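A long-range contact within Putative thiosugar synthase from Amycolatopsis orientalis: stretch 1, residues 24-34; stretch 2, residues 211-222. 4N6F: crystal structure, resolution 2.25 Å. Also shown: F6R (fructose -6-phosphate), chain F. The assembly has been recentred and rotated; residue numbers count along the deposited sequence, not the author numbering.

Stretch 1 (24-34) SRILVGIEQYD
Stretch 2 211-222: ASATLVNTALVR

How do two segments whose touching residues are at least 184 positions apart in sequence come to lie side by side? Each contributes a short β-strand, 26-28 and 213-216, and the two run parallel, with their axes 4.6 Å apart at closest approach and crossing at -24°. The register pairs I26 with T214, L27 with L215 and V28 with V216, at CA-CA distances of 5.2, 4.5 and 5.2 Å. As in any parallel pair, a bonding residue reaches the two neighbours of its partner: L27 N donates to T214 O (2.8 Å) and L27 O accepts from V216 N (2.9 Å), while T214 N donates to R25 O (3.1 Å) and G29 N to V216 O (2.9 Å). Phi/psi values are extended, -102/142 at L27 and -107/125 at L215, and the N-H...O angles of the bonds from L27 N, V216 N and G29 N are 168-171°. CA-H...O contacts fill in between, as from L215 CA to L27 O at 3.3 Å.

Which side chains fill the two faces of this small sheet? I26, V28, T214 and V216 lie on one face. I26 (chi1 m, chi2 m) reaches diagonally past its partner T214, so that its CG2 rests 4.0 Å from CG2 of V216 (m). V28 (t) likewise reaches forward, its CG1 meeting CD1 of L220 at 4.0 Å; L220 (m, t) points back toward the strand from the helix 218-221, closing that end of the face. On the other face L27 (m, t) lies beside L215 (chi1 t, chi2 148°), with CB of L27 3.9 Å from CG of L215.

What fits into the hollow beyond the strands? G29, at phi/psi -84/84, supplies it by having no side chain. A CB here would point toward the second stretch, sit a tight 3.1 Å from L215 CD2 and clash with O2 of fructose-6-phosphate at 2.7 Å. The sugar uses this room, its O2 lying 3.7 Å from G29 CA and 2.7 Å from E31 OE1. N217 (chi1 t, chi2 4°), at the helix N-cap position, gives ND2 to the sugar's O5 at 3.1 Å, while T218 N and OG1 donate to the phosphate O1P at 3.2 and 2.6 Å.

How are the two ends of the contact fastened? Before the strand, R25 (m, m, t, chi4 157°) starts sideways but extends its end across, and NH1 donates to S212 O at 2.8 Å, near the guanidinium plane. Water 1 donates to R25 O (2.7 Å) and lies within hydrogen-bonding distance, 2.8 Å, of T214 OG1. After the strand, a type I turn from I30 to Y33, closed by Y33 N to I30 O at 2.7 Å, swings the Y33 ring (m, chi2 21°) back across the gap. Its OH donates to N217 OD1 at 3.0 Å, leaving the amide's ND2 for the sugar. V221 (t) points toward it from the helix, its CG2 a snug 3.4 Å from Y33 CZ.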

# COMPACT_ATOMS: atom_id res chain seq x y z
N SER A 24 11.75 -9.57 -8.47
CA SER A 24 11.03 -9.36 -7.23
C SER A 24 11.24 -7.93 -6.76
O SER A 24 12.35 -7.43 -6.81
CB SER A 24 11.52 -10.29 -6.12
OG SER A 24 11.56 -11.62 -6.59
N ARG A 25 10.16 -7.33 -6.29
CA ARG A 25 10.15 -5.94 -5.85
C ARG A 25 10.43 -5.78 -4.36
O ARG A 25 10.46 -4.66 -3.86
CB ARG A 25 8.78 -5.35 -6.17
CG ARG A 25 8.40 -5.45 -7.63
CD ARG A 25 9.30 -4.53 -8.43
NE ARG A 25 9.08 -4.63 -9.86
CZ ARG A 25 9.39 -3.68 -10.73
NH1 ARG A 25 9.93 -2.54 -10.33
NH2 ARG A 25 9.15 -3.88 -12.02
N ILE A 26 10.62 -6.89 -3.66
CA ILE A 26 11.02 -6.90 -2.27
C ILE A 26 12.38 -7.58 -2.17
O ILE A 26 12.53 -8.72 -2.61
CB ILE A 26 10.02 -7.68 -1.39
CG1 ILE A 26 8.63 -7.04 -1.42
CG2 ILE A 26 10.51 -7.76 0.04
CD1 ILE A 26 8.58 -5.64 -0.83
N LEU A 27 13.36 -6.87 -1.62
CA LEU A 27 14.62 -7.47 -1.21
C LEU A 27 14.55 -7.65 0.30
O LEU A 27 14.01 -6.80 1.00
CB LEU A 27 15.81 -6.59 -1.58
CG LEU A 27 16.09 -6.30 -3.06
CD1 LEU A 27 17.18 -5.26 -3.20
CD2 LEU A 27 16.54 -7.54 -3.78
N VAL A 28 15.09 -8.75 0.80
CA VAL A 28 15.10 -9.01 2.23
C VAL A 28 16.52 -9.01 2.75
O VAL A 28 17.36 -9.81 2.31
CB VAL A 28 14.43 -10.35 2.58
CG1 VAL A 28 14.39 -10.53 4.09
CG2 VAL A 28 13.02 -10.40 2.02
N GLY A 29 16.79 -8.11 3.69
CA GLY A 29 18.12 -7.96 4.26
C GLY A 29 18.28 -8.99 5.36
O GLY A 29 18.07 -8.68 6.54
N ILE A 30 18.65 -10.20 4.96
CA ILE A 30 18.71 -11.35 5.86
C ILE A 30 20.07 -11.55 6.52
O ILE A 30 20.21 -12.41 7.38
CB ILE A 30 18.42 -12.68 5.10
CG1 ILE A 30 19.41 -12.88 3.95
CG2 ILE A 30 16.99 -12.71 4.59
CD1 ILE A 30 19.51 -14.31 3.48
N GLU A 31 21.08 -10.77 6.11
CA GLU A 31 22.48 -11.14 6.41
C GLU A 31 22.78 -11.35 7.90
O GLU A 31 23.70 -12.09 8.23
CB GLU A 31 23.50 -10.19 5.73
CG GLU A 31 23.41 -8.70 6.07
CD GLU A 31 22.82 -7.88 4.92
OE1 GLU A 31 21.61 -8.05 4.64
OE2 GLU A 31 23.54 -7.05 4.31
N GLN A 32 21.99 -10.75 8.79
CA GLN A 32 22.17 -10.92 10.24
C GLN A 32 21.32 -12.04 10.85
O GLN A 32 21.51 -12.39 12.01
CB GLN A 32 21.87 -9.60 10.96
CG GLN A 32 22.85 -8.49 10.61
CD GLN A 32 22.76 -7.32 11.57
OE1 GLN A 32 21.66 -6.87 11.92
NE2 GLN A 32 23.92 -6.81 11.99
N TYR A 33 20.41 -12.62 10.08
CA TYR A 33 19.53 -13.68 10.56
C TYR A 33 20.35 -14.96 10.72
O TYR A 33 21.09 -15.33 9.80
CB TYR A 33 18.40 -13.96 9.55
CG TYR A 33 17.44 -12.83 9.21
CD1 TYR A 33 17.75 -11.48 9.43
CD2 TYR A 33 16.21 -13.12 8.61
CE1 TYR A 33 16.86 -10.47 9.09
CE2 TYR A 33 15.32 -12.12 8.27
CZ TYR A 33 15.64 -10.79 8.51
OH TYR A 33 14.74 -9.81 8.16
N ASP A 34 20.24 -15.65 11.85
CA ASP A 34 20.93 -16.96 12.01
C ASP A 34 19.96 -18.16 12.14
O ASP A 34 20.40 -19.29 12.39
CB ASP A 34 21.97 -16.93 13.15
CG ASP A 34 21.35 -16.90 14.55
OD1 ASP A 34 20.11 -16.80 14.68
OD2 ASP A 34 22.12 -16.98 15.53
N ALA A 211 10.18 4.18 -7.02
CA ALA A 211 11.18 3.18 -6.62
C ALA A 211 10.95 1.89 -7.43
O ALA A 211 9.81 1.55 -7.75
CB ALA A 211 11.13 2.89 -5.14
N SER A 212 12.04 1.22 -7.78
CA SER A 212 11.95 -0.06 -8.49
C SER A 212 11.76 -1.20 -7.51
O SER A 212 11.28 -2.27 -7.88
CB SER A 212 13.22 -0.31 -9.31
OG SER A 212 13.35 0.65 -10.33
N ALA A 213 12.17 -0.98 -6.26
CA ALA A 213 12.05 -1.99 -5.22
C ALA A 213 12.26 -1.39 -3.84
O ALA A 213 12.63 -0.21 -3.69
CB ALA A 213 13.08 -3.11 -5.46
N THR A 214 12.02 -2.23 -2.84
CA THR A 214 12.20 -1.88 -1.45
C THR A 214 12.99 -2.98 -0.76
O THR A 214 12.76 -4.16 -1.02
CB THR A 214 10.83 -1.74 -0.76
OG1 THR A 214 10.04 -0.79 -1.49
CG2 THR A 214 10.98 -1.26 0.66
N LEU A 215 13.91 -2.60 0.12
CA LEU A 215 14.63 -3.57 0.92
C LEU A 215 14.11 -3.47 2.33
O LEU A 215 14.08 -2.38 2.92
CB LEU A 215 16.14 -3.34 0.89
CG LEU A 215 16.96 -4.47 1.53
CD1 LEU A 215 18.31 -4.64 0.84
CD2 LEU A 215 17.16 -4.27 3.02
N VAL A 216 13.67 -4.58 2.86
CA VAL A 216 13.14 -4.66 4.18
C VAL A 216 13.92 -5.66 5.02
O VAL A 216 14.46 -6.59 4.52
CB VAL A 216 11.66 -5.00 4.20
CG1 VAL A 216 10.90 -3.98 3.40
CG2 VAL A 216 11.39 -6.37 3.66
N ASN A 217 14.03 -5.35 6.30
CA ASN A 217 14.65 -6.19 7.30
C ASN A 217 13.93 -6.20 8.65
O ASN A 217 13.24 -7.11 8.95
CB ASN A 217 16.10 -5.77 7.48
CG ASN A 217 16.82 -6.55 8.56
OD1 ASN A 217 16.28 -7.45 9.12
ND2 ASN A 217 18.02 -6.20 8.82
N THR A 218 14.03 -5.12 9.40
CA THR A 218 13.47 -5.02 10.72
C THR A 218 11.95 -5.19 10.77
O THR A 218 11.45 -5.76 11.67
CB THR A 218 13.86 -3.70 11.40
OG1 THR A 218 15.26 -3.64 11.56
CG2 THR A 218 13.25 -3.58 12.74
N ALA A 219 11.23 -4.67 9.81
CA ALA A 219 9.76 -4.80 9.76
C ALA A 219 9.25 -6.25 9.78
O ALA A 219 8.15 -6.51 10.30
CB ALA A 219 9.21 -4.11 8.52
N LEU A 220 10.01 -7.15 9.18
CA LEU A 220 9.69 -8.58 9.19
C LEU A 220 10.09 -9.23 10.51
O LEU A 220 9.29 -9.92 11.13
CB LEU A 220 10.42 -9.30 8.04
CG LEU A 220 10.15 -8.74 6.64
CD1 LEU A 220 10.86 -9.55 5.58
CD2 LEU A 220 8.66 -8.69 6.37
N VAL A 221 11.32 -8.99 10.93
CA VAL A 221 11.86 -9.55 12.17
C VAL A 221 11.01 -9.19 13.38
O VAL A 221 10.84 -10.01 14.27
CB VAL A 221 13.31 -9.08 12.40
CG1 VAL A 221 13.81 -9.44 13.80
CG2 VAL A 221 14.23 -9.69 11.37
N ARG A 222 10.49 -7.96 13.41
CA ARG A 222 9.77 -7.46 14.59
C ARG A 222 8.26 -7.51 14.48
O ARG A 222 7.58 -7.03 15.37
CB ARG A 222 10.20 -6.03 14.94
CG ARG A 222 11.69 -5.88 15.25
CD ARG A 222 11.96 -5.16 16.57
NE ARG A 222 12.13 -3.71 16.44
CZ ARG A 222 13.31 -3.07 16.41
NH1 ARG A 222 14.47 -3.72 16.45
NH2 ARG A 222 13.32 -1.74 16.30
C1 F6R F . 22.28 -3.72 4.31
C2 F6R F . 21.26 -4.37 5.22
C3 F6R F . 20.69 -3.66 6.43
C4 F6R F . 19.65 -2.65 5.94
C5 F6R F . 18.75 -2.18 7.08
C6 F6R F . 17.44 -1.63 6.55
O2 F6R F . 20.83 -5.49 4.95
O3 F6R F . 21.67 -3.01 7.24
O4 F6R F . 20.33 -1.51 5.38
O5 F6R F . 18.46 -3.23 7.99
O6 F6R F . 16.72 -1.07 7.64
P F6R F . 15.51 -1.81 8.38
O1P F6R F . 16.21 -2.83 9.23
O2P F6R F . 14.65 -2.42 7.31
O3P F6R F . 14.84 -0.66 9.07
O HOH W 1 8.79 -2.58 -3.24